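Local atomic coordinates of putative sugar phosphate isomerase (PDB entry 3L2H), a protein that is of unproven function but belongs to the cupin family, probably binds a metal ion and may interconvert sugar phosphates. Residues 30-35 and 49-54; 73-78 and 114-119; 133-138 and 149-154; 64-69 and 128-133. All blocks are in the same frame, centred on the assembly; numbering follows the deposited sequence. Where two conformers were deposited one is given.

Contact 1 of 4, residues 30-35 and 49-54; sequences AVRVNK and HLIQIE. With CXS (3-cyclohexyl-1-propylsulfonic acid), chain L.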
# COMPACT_ATOMS: atom_id res chain seq x y z
N ALA B 30 22.22 14.74 -19.54
CA ALA B 30 21.29 15.05 -18.42
C ALA B 30 22.11 15.23 -17.14
O ALA B 30 22.19 14.33 -16.29
CB ALA B 30 20.23 13.97 -18.25
N VAL B 31 22.68 16.43 -17.02
CA VAL B 31 23.63 16.77 -15.98
C VAL B 31 22.99 17.90 -15.22
O VAL B 31 22.59 18.90 -15.80
CB VAL B 31 24.99 17.23 -16.56
CG1 VAL B 31 25.95 17.62 -15.45
CG2 VAL B 31 25.59 16.13 -17.42
N ARG B 32 22.90 17.75 -13.90
CA ARG B 32 22.27 18.77 -13.08
C ARG B 32 22.85 18.83 -11.66
O ARG B 32 23.35 17.82 -11.14
CB ARG B 32 20.75 18.50 -13.05
CG ARG B 32 20.23 17.60 -11.93
CD ARG B 32 18.84 17.06 -12.34
NE ARG B 32 18.14 16.44 -11.23
CZ ARG B 32 16.94 15.89 -11.34
NH1 ARG B 32 16.31 15.86 -12.53
NH2 ARG B 32 16.38 15.37 -10.28
N VAL B 33 22.82 20.01 -11.05
CA VAL B 33 23.15 20.14 -9.64
C VAL B 33 21.84 19.82 -8.96
O VAL B 33 20.83 20.42 -9.28
CB VAL B 33 23.68 21.53 -9.25
CG1 VAL B 33 23.78 21.64 -7.73
CG2 VAL B 33 25.05 21.72 -9.89
N ASN B 34 21.85 18.83 -8.07
CA ASN B 34 20.66 18.40 -7.37
C ASN B 34 20.80 18.61 -5.88
O ASN B 34 21.74 18.07 -5.26
CB ASN B 34 20.42 16.91 -7.63
CG ASN B 34 19.04 16.48 -7.23
OD1 ASN B 34 18.10 16.52 -8.06
ND2 ASN B 34 18.90 16.02 -6.00
N LYS B 35 19.90 19.40 -5.32
CA LYS B 35 19.81 19.64 -3.89
C LYS B 35 18.54 18.96 -3.37
O LYS B 35 17.43 19.39 -3.67
CB LYS B 35 19.78 21.14 -3.61
CG LYS B 35 21.09 21.87 -4.08
CD LYS B 35 21.01 23.41 -3.84
CE LYS B 35 22.22 24.11 -4.41
NZ LYS B 35 22.20 25.60 -4.04
N HIS B 49 13.29 18.20 -4.79
CA HIS B 49 14.62 18.51 -5.27
C HIS B 49 14.63 19.91 -5.91
O HIS B 49 13.78 20.23 -6.75
CB HIS B 49 15.05 17.49 -6.33
CG HIS B 49 15.06 16.07 -5.83
ND1 HIS B 49 16.15 15.53 -5.18
CD2 HIS B 49 14.11 15.10 -5.87
CE1 HIS B 49 15.88 14.26 -4.88
NE2 HIS B 49 14.66 13.98 -5.29
N LEU B 50 15.60 20.71 -5.52
CA LEU B 50 15.88 21.95 -6.22
C LEU B 50 17.03 21.68 -7.18
O LEU B 50 18.13 21.26 -6.78
CB LEU B 50 16.18 23.06 -5.24
CG LEU B 50 16.25 24.38 -6.03
CD1 LEU B 50 15.44 25.44 -5.35
CD2 LEU B 50 17.69 24.80 -6.31
N ILE B 51 16.77 21.81 -8.47
CA ILE B 51 17.74 21.41 -9.49
C ILE B 51 18.18 22.61 -10.30
O ILE B 51 17.42 23.58 -10.47
CB ILE B 51 17.19 20.25 -10.42
CG1 ILE B 51 16.13 20.76 -11.37
CG2 ILE B 51 16.63 19.12 -9.57
CD1 ILE B 51 15.78 19.80 -12.50
N GLN B 52 19.41 22.55 -10.76
CA GLN B 52 19.98 23.57 -11.65
C GLN B 52 20.51 22.83 -12.89
O GLN B 52 21.30 21.91 -12.74
CB GLN B 52 21.12 24.34 -10.98
CG GLN B 52 20.76 24.92 -9.61
CD GLN B 52 21.98 25.44 -8.87
OE1 GLN B 52 23.11 25.09 -9.21
NE2 GLN B 52 21.75 26.28 -7.85
N ILE B 53 20.05 23.27 -14.06
CA ILE B 53 20.40 22.72 -15.35
C ILE B 53 21.04 23.82 -16.14
O ILE B 53 20.40 24.85 -16.46
CB ILE B 53 19.14 22.22 -16.09
CG1 ILE B 53 18.35 21.26 -15.21
CG2 ILE B 53 19.52 21.61 -17.45
CD1 ILE B 53 17.09 20.75 -15.86
N GLU B 54 22.30 23.62 -16.48
CA GLU B 54 23.02 24.63 -17.24
C GLU B 54 22.66 24.60 -18.72
O GLU B 54 22.14 23.60 -19.23
CB GLU B 54 24.54 24.48 -17.05
CG GLU B 54 25.04 24.72 -15.65
CD GLU B 54 24.54 26.03 -14.99
OE1 GLU B 54 24.20 26.99 -15.68
OE2 GLU B 54 24.49 26.10 -13.75
S CXS L . 19.47 27.99 -5.43
O1 CXS L . 19.45 28.00 -6.93
O2 CXS L . 20.28 29.10 -4.92
O3 CXS L . 20.03 26.72 -4.94
C1 CXS L . 17.89 28.25 -4.88
C2 CXS L . 17.30 29.51 -5.50
C3 CXS L . 15.89 29.79 -5.01
N CXS L . 15.44 31.14 -5.22
C4 CXS L . 14.19 31.59 -4.62
C5 CXS L . 12.99 30.86 -5.23
C6 CXS L . 11.70 31.28 -4.52
C7 CXS L . 11.50 32.80 -4.58
C8 CXS L . 12.74 33.56 -4.13
C9 CXS L . 14.00 33.09 -4.83
O HOH W 1 23.85 21.32 -15.74
O HOH W 2 23.02 28.41 -5.71
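His49 ND1 accepts a nearly straight hydrogen bond from Asn34 ND2, 2.9 Å long and 164° at the hydrogen. The bond lies in the amide plane of Asn34 but tilts out of the imidazole plane. An amide suits this place because it works at both ends: in the conformer of Arg32 given, Asn34 OD1 is gripped side-on by NE and NH2 of the arginine, and in that conformer the pull on the oxygen might make ND2 a somewhat stronger donor. Leu50 exchanges two backbone bonds with Lys35, pairing the antiparallel strands 46-53 and 27-36 in the large sheet of the cupin barrel. Ile51 turns to the face of Asn34. Its CG2, anti to the carbonyl carbon, reaches over one face of the same Arg32 guanidinium, 3.5 Å from NE. Gln52 pairs with Val33 through two backbone bonds, and its extended side chain lies beside the valine, with OE1 3.6 Å from Val33 CB. Gln52 NE2 donates to O1 of a bound sulfonate at 3.0 Å, while Lys35 NZ meets O3 at 2.6 Å. Beyond Ile53, Glu54 N reaches Val31 O through a water. The ligand, 3-cyclohexyl-1-propylsulfonic acid, probably came from the crystallisation liquor, but an ammonium and an amide N-H side by side imply a spot suited to anions.

Contact 2 of 4, residues 73-78 and 114-119; sequences YVLSGK and TLVCLV
Val116 O is gripped by two backbone donors in succession, Leu75 N at 2.8 Å and Ser76 N at 3.1 Å. Both lie in its carbonyl plane, and Ser76 N comes in on a lone pair. The return bond from Val116 N to Ser76 O is almost perfectly straight, 178° at the hydrogen. Two residues thus face one, which makes this a classic beta bulge between strands 70-76 and 115-122 of the cupin barrel; before it, Tyr73 and Leu118 form a regular hydrogen-bonded pair. The extra residue, Leu75, turns its side chain toward the partner strand and lays CD1 4.1 Å from Leu118 CG, while both leucines also meet Tyr73 of the second subunit, a greasy surface suited to an interface. Val74 and Cys117 pack on the buried face, with Leu115 beside them: Val74 CG2 touches Cys117 SG, and Val74 CG1 meets Leu115 CD1 at 3.9 Å, the two side chains crossing at about a right angle. Ser76 OG, held between its backbone N and carbonyl carbon (chi1 67°), rests 3.5 Å from Val116 CB and gives its proton to a water that binds Thr114 O. Next to it Gly77 has a positive phi of 74°, and its bare CA lets Thr114 O approach to 3.7 Å.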
# COMPACT_ATOMS: atom_id res chain seq x y z
N TYR B 73 8.22 22.55 -11.08
CA TYR B 73 7.82 23.95 -10.93
C TYR B 73 9.03 24.82 -11.23
O TYR B 73 10.09 24.65 -10.64
CB TYR B 73 7.21 24.26 -9.55
CG TYR B 73 6.67 25.68 -9.39
CD1 TYR B 73 5.37 25.97 -9.76
CD2 TYR B 73 7.44 26.71 -8.88
CE1 TYR B 73 4.84 27.25 -9.64
CE2 TYR B 73 6.91 28.01 -8.76
CZ TYR B 73 5.61 28.27 -9.15
OH TYR B 73 5.02 29.51 -9.02
N VAL B 74 8.90 25.69 -12.22
CA VAL B 74 10.05 26.47 -12.69
C VAL B 74 10.23 27.70 -11.83
O VAL B 74 9.32 28.50 -11.71
CB VAL B 74 9.90 26.89 -14.15
CG1 VAL B 74 11.17 27.68 -14.62
CG2 VAL B 74 9.65 25.69 -15.06
N LEU B 75 11.41 27.83 -11.23
CA LEU B 75 11.74 28.98 -10.40
C LEU B 75 12.44 30.08 -11.18
O LEU B 75 12.16 31.25 -10.95
CB LEU B 75 12.60 28.56 -9.21
CG LEU B 75 11.92 27.60 -8.22
CD1 LEU B 75 12.93 27.07 -7.14
CD2 LEU B 75 10.69 28.22 -7.57
N SER B 76 13.39 29.73 -12.06
CA SER B 76 14.03 30.76 -12.88
C SER B 76 14.62 30.17 -14.13
O SER B 76 14.83 28.95 -14.23
CB SER B 76 15.12 31.53 -12.13
OG SER B 76 16.22 30.73 -11.84
N GLY B 77 14.88 31.06 -15.08
CA GLY B 77 15.36 30.71 -16.39
C GLY B 77 14.28 30.10 -17.27
O GLY B 77 13.10 30.08 -16.91
N LYS B 78 14.71 29.56 -18.42
CA LYS B 78 13.82 29.04 -19.45
C LYS B 78 14.27 27.69 -19.95
O LYS B 78 15.43 27.37 -19.90
CB LYS B 78 13.79 30.01 -20.62
CG LYS B 78 13.28 31.39 -20.25
CD LYS B 78 13.34 32.36 -21.42
CE LYS B 78 12.45 33.62 -21.16
NZ LYS B 78 12.71 34.72 -22.19
N THR B 114 20.95 29.73 -16.27
CA THR B 114 20.67 28.46 -15.61
C THR B 114 19.17 28.26 -15.49
O THR B 114 18.45 29.19 -15.15
CB THR B 114 21.26 28.46 -14.17
OG1 THR B 114 22.63 28.88 -14.26
CG2 THR B 114 21.11 27.06 -13.50
N LEU B 115 18.73 27.03 -15.71
CA LEU B 115 17.31 26.68 -15.50
C LEU B 115 17.21 26.12 -14.11
O LEU B 115 17.88 25.12 -13.81
CB LEU B 115 16.85 25.70 -16.56
CG LEU B 115 15.45 25.08 -16.42
CD1 LEU B 115 14.35 26.15 -16.37
CD2 LEU B 115 15.18 24.11 -17.59
N VAL B 116 16.39 26.74 -13.26
CA VAL B 116 16.27 26.32 -11.86
C VAL B 116 14.81 25.94 -11.55
O VAL B 116 13.90 26.71 -11.76
CB VAL B 116 16.80 27.41 -10.89
CG1 VAL B 116 16.73 26.95 -9.42
CG2 VAL B 116 18.24 27.82 -11.30
N CYS B 117 14.62 24.71 -11.10
CA CYS B 117 13.30 24.14 -10.85
C CYS B 117 13.24 23.37 -9.56
O CYS B 117 14.24 22.87 -9.06
CB CYS B 117 12.94 23.09 -11.92
SG CYS B 117 12.96 23.75 -13.62
N LEU B 118 12.02 23.25 -9.07
CA LEU B 118 11.67 22.31 -8.05
C LEU B 118 11.12 21.08 -8.76
O LEU B 118 10.24 21.21 -9.63
CB LEU B 118 10.60 22.84 -7.12
CG LEU B 118 10.97 23.72 -5.98
CD1 LEU B 118 9.66 24.05 -5.24
CD2 LEU B 118 12.03 23.00 -5.08
N VAL B 119 11.67 19.92 -8.46
CA VAL B 119 11.17 18.66 -8.93
C VAL B 119 10.57 17.90 -7.73
O VAL B 119 11.23 17.72 -6.69
CB VAL B 119 12.25 17.84 -9.66
CG1 VAL B 119 11.68 16.49 -10.05
CG2 VAL B 119 12.76 18.61 -10.89
O HOH W 3 18.24 31.33 -13.60

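Contact 3 of 4, residues 133-138 and 149-154; sequences NQHKRL and DMADIR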
# COMPACT_ATOMS: atom_id res chain seq x y z
N ASN B 133 13.44 6.20 -25.91
CA ASN B 133 14.52 6.51 -26.87
C ASN B 133 15.68 5.55 -26.75
O ASN B 133 16.48 5.43 -27.70
CB ASN B 133 15.02 7.96 -26.75
CG ASN B 133 13.95 8.97 -27.20
OD1 ASN B 133 12.99 8.61 -27.90
ND2 ASN B 133 14.11 10.20 -26.79
N GLN B 134 15.75 4.83 -25.63
CA GLN B 134 16.73 3.80 -25.47
C GLN B 134 16.14 2.38 -25.70
O GLN B 134 16.87 1.44 -25.60
CB GLN B 134 17.36 3.86 -24.06
CG GLN B 134 17.93 5.27 -23.70
CD GLN B 134 18.87 5.80 -24.74
OE1 GLN B 134 19.66 5.05 -25.32
NE2 GLN B 134 18.79 7.09 -25.02
N HIS B 135 14.84 2.26 -25.97
CA HIS B 135 14.20 0.96 -26.17
C HIS B 135 14.35 0.07 -24.92
O HIS B 135 14.59 -1.14 -25.03
CB HIS B 135 14.79 0.29 -27.43
CG HIS B 135 13.91 -0.71 -28.08
ND1 HIS B 135 14.27 -2.04 -28.23
CD2 HIS B 135 12.67 -0.59 -28.61
CE1 HIS B 135 13.31 -2.67 -28.88
NE2 HIS B 135 12.31 -1.83 -29.09
N LYS B 136 14.21 0.68 -23.74
CA LYS B 136 14.35 -0.04 -22.48
C LYS B 136 13.20 0.22 -21.50
O LYS B 136 12.68 1.31 -21.43
CB LYS B 136 15.68 0.35 -21.79
CG LYS B 136 16.93 -0.15 -22.54
CD LYS B 136 18.14 0.41 -21.95
CE LYS B 136 19.39 0.26 -22.88
NZ LYS B 136 19.45 -1.06 -23.53
N ARG B 137 12.90 -0.81 -20.72
CA ARG B 137 11.94 -0.73 -19.64
C ARG B 137 12.68 -1.11 -18.38
O ARG B 137 13.38 -2.13 -18.35
CB ARG B 137 10.77 -1.69 -19.87
CG ARG B 137 9.78 -1.72 -18.69
CD ARG B 137 8.44 -2.33 -19.09
NE ARG B 137 7.66 -1.38 -19.86
CZ ARG B 137 6.45 -1.64 -20.33
NH1 ARG B 137 5.86 -2.81 -20.07
NH2 ARG B 137 5.80 -0.72 -21.02
N LEU B 138 12.51 -0.29 -17.35
CA LEU B 138 13.07 -0.59 -16.03
C LEU B 138 11.96 -1.03 -15.06
O LEU B 138 11.00 -0.32 -14.90
CB LEU B 138 13.72 0.65 -15.45
CG LEU B 138 14.19 0.57 -14.00
CD1 LEU B 138 15.34 -0.37 -13.84
CD2 LEU B 138 14.54 1.99 -13.50
N ASP B 149 15.51 -4.85 -22.48
CA ASP B 149 15.26 -4.30 -23.80
C ASP B 149 13.81 -4.53 -24.17
O ASP B 149 13.26 -5.58 -23.90
CB ASP B 149 16.14 -4.96 -24.86
CG ASP B 149 15.91 -4.35 -26.27
OD1 ASP B 149 16.53 -3.31 -26.56
OD2 ASP B 149 15.15 -4.96 -27.09
N MSE B 150 13.17 -3.57 -24.81
CA MSE B 150 11.74 -3.69 -25.02
C MSE B 150 11.35 -4.87 -25.93
O MSE B 150 10.27 -5.45 -25.76
CB MSE B 150 11.18 -2.36 -25.52
CG MSE B 150 10.98 -1.30 -24.39
SE MSE B 150 10.43 0.36 -25.28
CE MSE B 150 10.11 1.40 -23.66
N ALA B 151 12.22 -5.26 -26.85
CA ALA B 151 11.96 -6.38 -27.71
C ALA B 151 11.99 -7.73 -26.99
O ALA B 151 11.50 -8.72 -27.53
CB ALA B 151 12.96 -6.39 -28.91
N ASP B 152 12.56 -7.75 -25.78
CA ASP B 152 12.70 -8.98 -24.98
C ASP B 152 11.55 -9.17 -24.00
O ASP B 152 11.61 -10.04 -23.10
CB ASP B 152 14.03 -8.96 -24.23
CG ASP B 152 15.22 -9.03 -25.17
OD1 ASP B 152 15.04 -9.63 -26.27
OD2 ASP B 152 16.30 -8.54 -24.79
N ILE B 153 10.50 -8.36 -24.15
CA ILE B 153 9.38 -8.42 -23.24
C ILE B 153 8.20 -9.06 -23.97
O ILE B 153 7.71 -8.54 -24.98
CB ILE B 153 8.98 -7.03 -22.71
CG1 ILE B 153 10.16 -6.35 -22.04
CG2 ILE B 153 7.79 -7.12 -21.74
CD1 ILE B 153 9.86 -4.84 -21.78
N ARG B 154 7.74 -10.18 -23.45
CA ARG B 154 6.56 -10.84 -24.02
C ARG B 154 5.35 -10.32 -23.26
O ARG B 154 5.20 -10.59 -22.08
CB ARG B 154 6.65 -12.35 -23.89
CG ARG B 154 7.90 -13.01 -24.49
CD ARG B 154 7.92 -13.16 -26.07
NE ARG B 154 8.03 -11.89 -26.79
CZ ARG B 154 9.16 -11.21 -26.95
NH1 ARG B 154 10.32 -11.65 -26.47
NH2 ARG B 154 9.12 -10.09 -27.62
O HOH W 4 17.95 -1.27 -25.74
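His135 and Asp149 meet at the open end of the hairpin formed by strands 136-141 and 144-149, beside its last pair, Lys136 with Asp149, and in a G1 beta bulge, where His135 and Lys136 both face Tyr131. Met150 N donates a hydrogen bond to His135 O at 2.8 Å, from above the carbonyl plane. His135 ND1 donates to Asp149 OD1 at 3.1 Å, and the ring and carboxylate planes stand 60° apart. The other carboxylate oxygen, OD2, accepts Ala151 N at 3.0 Å in an Asx turn, so one short carboxylate closes the turn leading into the 3-10 segment and also holds the histidine. Lys136 NZ is too far from Asp149 for direct contact, but it gives a proton to a water 2.6 Å from Asp149 OD1. The aromatic contact is CH-pi: CB of Met150, a selenomethionine, sits 3.8 Å from the His135 ring centroid, over the face. The apolar contact is that of Arg137, whose methylene chain crosses Ile153 at about a right angle, CB 3.8 Å from Ile153 CD1; its guanidinium goes on to Asp130 and to Glu144 of the third subunit. Met150's extended chain sets its CE methyl against a carbonyl, 3.4 Å from Lys136 O.

Contact 4 of 4, residues 64-69 and 128-133; sequences LHHYEE and VVDYPN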
# COMPACT_ATOMS: atom_id res chain seq x y z
N LEU B 64 8.87 7.71 -18.92
CA LEU B 64 7.48 7.57 -18.53
C LEU B 64 7.41 6.68 -17.32
O LEU B 64 7.90 5.54 -17.35
CB LEU B 64 6.68 6.91 -19.66
CG LEU B 64 5.20 6.66 -19.38
CD1 LEU B 64 4.41 7.96 -19.32
CD2 LEU B 64 4.63 5.77 -20.47
N HIS B 65 6.82 7.17 -16.24
CA HIS B 65 6.56 6.36 -15.04
C HIS B 65 5.18 5.69 -15.12
O HIS B 65 4.20 6.29 -15.51
CB HIS B 65 6.53 7.22 -13.78
CG HIS B 65 7.86 7.75 -13.35
ND1 HIS B 65 8.68 7.06 -12.49
CD2 HIS B 65 8.46 8.95 -13.57
CE1 HIS B 65 9.77 7.77 -12.27
NE2 HIS B 65 9.67 8.92 -12.91
N HIS B 66 5.11 4.46 -14.66
CA HIS B 66 3.86 3.75 -14.62
C HIS B 66 3.13 3.87 -13.27
O HIS B 66 1.92 3.65 -13.25
CB HIS B 66 4.10 2.25 -14.90
CG HIS B 66 4.53 1.95 -16.29
ND1 HIS B 66 4.08 0.84 -16.98
CD2 HIS B 66 5.36 2.61 -17.14
CE1 HIS B 66 4.63 0.83 -18.18
NE2 HIS B 66 5.40 1.90 -18.30
N TYR B 67 3.85 4.13 -12.18
CA TYR B 67 3.26 4.19 -10.83
C TYR B 67 3.58 5.45 -10.05
O TYR B 67 2.74 5.93 -9.26
CB TYR B 67 3.70 2.95 -9.99
CG TYR B 67 3.03 1.69 -10.44
CD1 TYR B 67 1.77 1.35 -9.97
CD2 TYR B 67 3.61 0.89 -11.40
CE1 TYR B 67 1.13 0.20 -10.44
CE2 TYR B 67 2.97 -0.28 -11.89
CZ TYR B 67 1.76 -0.62 -11.40
OH TYR B 67 1.09 -1.74 -11.85
N GLU B 68 4.78 5.98 -10.18
CA GLU B 68 5.14 7.22 -9.47
C GLU B 68 4.73 8.48 -10.24
O GLU B 68 5.06 8.64 -11.43
CB GLU B 68 6.63 7.31 -9.18
CG GLU B 68 7.19 6.35 -8.11
CD GLU B 68 8.67 6.54 -7.84
OE1 GLU B 68 9.33 7.34 -8.55
OE2 GLU B 68 9.22 5.89 -6.89
N GLU B 69 3.99 9.38 -9.58
CA GLU B 69 3.73 10.71 -10.10
C GLU B 69 4.98 11.59 -9.98
O GLU B 69 5.83 11.39 -9.12
CB GLU B 69 2.53 11.35 -9.36
CG GLU B 69 1.25 10.62 -9.76
CD GLU B 69 0.01 11.22 -9.17
OE1 GLU B 69 0.14 11.93 -8.16
OE2 GLU B 69 -1.09 10.94 -9.71
N VAL B 128 7.66 1.09 -12.58
CA VAL B 128 8.09 0.65 -13.87
C VAL B 128 8.34 1.95 -14.63
O VAL B 128 7.50 2.87 -14.58
CB VAL B 128 7.06 -0.22 -14.58
CG1 VAL B 128 7.60 -0.62 -15.99
CG2 VAL B 128 6.69 -1.45 -13.73
N VAL B 129 9.49 2.07 -15.27
CA VAL B 129 9.80 3.28 -15.99
C VAL B 129 10.24 2.92 -17.39
O VAL B 129 11.13 2.08 -17.55
CB VAL B 129 10.90 4.08 -15.31
CG1 VAL B 129 11.15 5.42 -16.11
CG2 VAL B 129 10.58 4.32 -13.83
N ASP B 130 9.66 3.59 -18.39
CA ASP B 130 10.03 3.36 -19.77
C ASP B 130 10.96 4.45 -20.23
O ASP B 130 10.76 5.62 -19.91
CB ASP B 130 8.84 3.34 -20.69
CG ASP B 130 8.04 2.05 -20.57
OD1 ASP B 130 8.66 1.04 -20.19
OD2 ASP B 130 6.81 2.08 -20.76
N TYR B 131 12.01 4.03 -20.95
CA TYR B 131 12.92 4.95 -21.63
C TYR B 131 12.78 4.73 -23.13
O TYR B 131 13.58 4.01 -23.75
CB TYR B 131 14.35 4.75 -21.15
CG TYR B 131 14.52 4.96 -19.67
CD1 TYR B 131 14.56 6.22 -19.13
CD2 TYR B 131 14.62 3.88 -18.82
CE1 TYR B 131 14.72 6.43 -17.78
CE2 TYR B 131 14.77 4.06 -17.45
CZ TYR B 131 14.84 5.33 -16.95
OH TYR B 131 14.97 5.51 -15.58
N PRO B 132 11.76 5.33 -23.74
CA PRO B 132 11.46 4.95 -25.13
C PRO B 132 12.62 5.17 -26.12
O PRO B 132 12.77 4.38 -27.06
CB PRO B 132 10.25 5.80 -25.50
CG PRO B 132 9.62 6.24 -24.16
CD PRO B 132 10.76 6.27 -23.16
N ASN B 133 13.44 6.20 -25.91
CA ASN B 133 14.52 6.51 -26.87
C ASN B 133 15.68 5.55 -26.75
O ASN B 133 16.48 5.43 -27.70
CB ASN B 133 15.02 7.96 -26.75
CG ASN B 133 13.95 8.97 -27.20
OD1 ASN B 133 12.99 8.61 -27.90
ND2 ASN B 133 14.11 10.20 -26.79
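Leu64 and Asp130 exchange two backbone hydrogen bonds, of which Asp130 N to Leu64 O is the shorter at 2.8 Å. The next, His65 with Val129, is a non-hydrogen-bonded pair; the side chains lie alongside each other, and Val129 CG2 is 3.6 Å from His65 ND1, the nitrogen that bonds to Asp127. His63 and His65 have the H-x-H spacing of the first cupin motif, whose histidines bind metal in relatives, so this short strand probably borders the metal site. His66 N then donates to Val128 O. Its imidazole does two jobs. NE2 donates in the ring plane to Asp130 OD2 at 2.8 Å, reaching the carboxylate from above with the two planes 85° apart. Over the ring face lies Val128 CG1, 3.9 Å from the centroid in a CH-pi contact, a methyl of a branched side chain set over a flat ring. Arg137 holds the other oxygen, Asp130 OD1, by a salt bridge. At Tyr67 the ring edge comes up to Val128: CE2 is 4.3 Å from CG2, and CD2 is near Val128 N, a buried amide without a hydrogen-bond partner. Tyr67 OH bonds to Asn142 of the third subunit.

Overall arrangement
From the N terminus, contact 1 closes first, joining strand 27-36 to strand 46-53 across a short excursion that includes helix 37-41. The chain then enters the wide loop closed by contact 4, which brings strand 64-65 to strand 126-131; contact 2 is nested inside it, linking strands 70-76 and 115-122. Contact 3 follows in series at the open end of the hairpin 136-141/144-149. Contacts 1 and 2 touch through the adjacent strands 46-53 and 115-122 of the six-stranded sheet. Contacts 3 and 4 share Asn133 and the four-stranded sheet, on the other side of the chain's centre. The second subunit touches contacts 1, 2 and 4; the third touches 3 and 4.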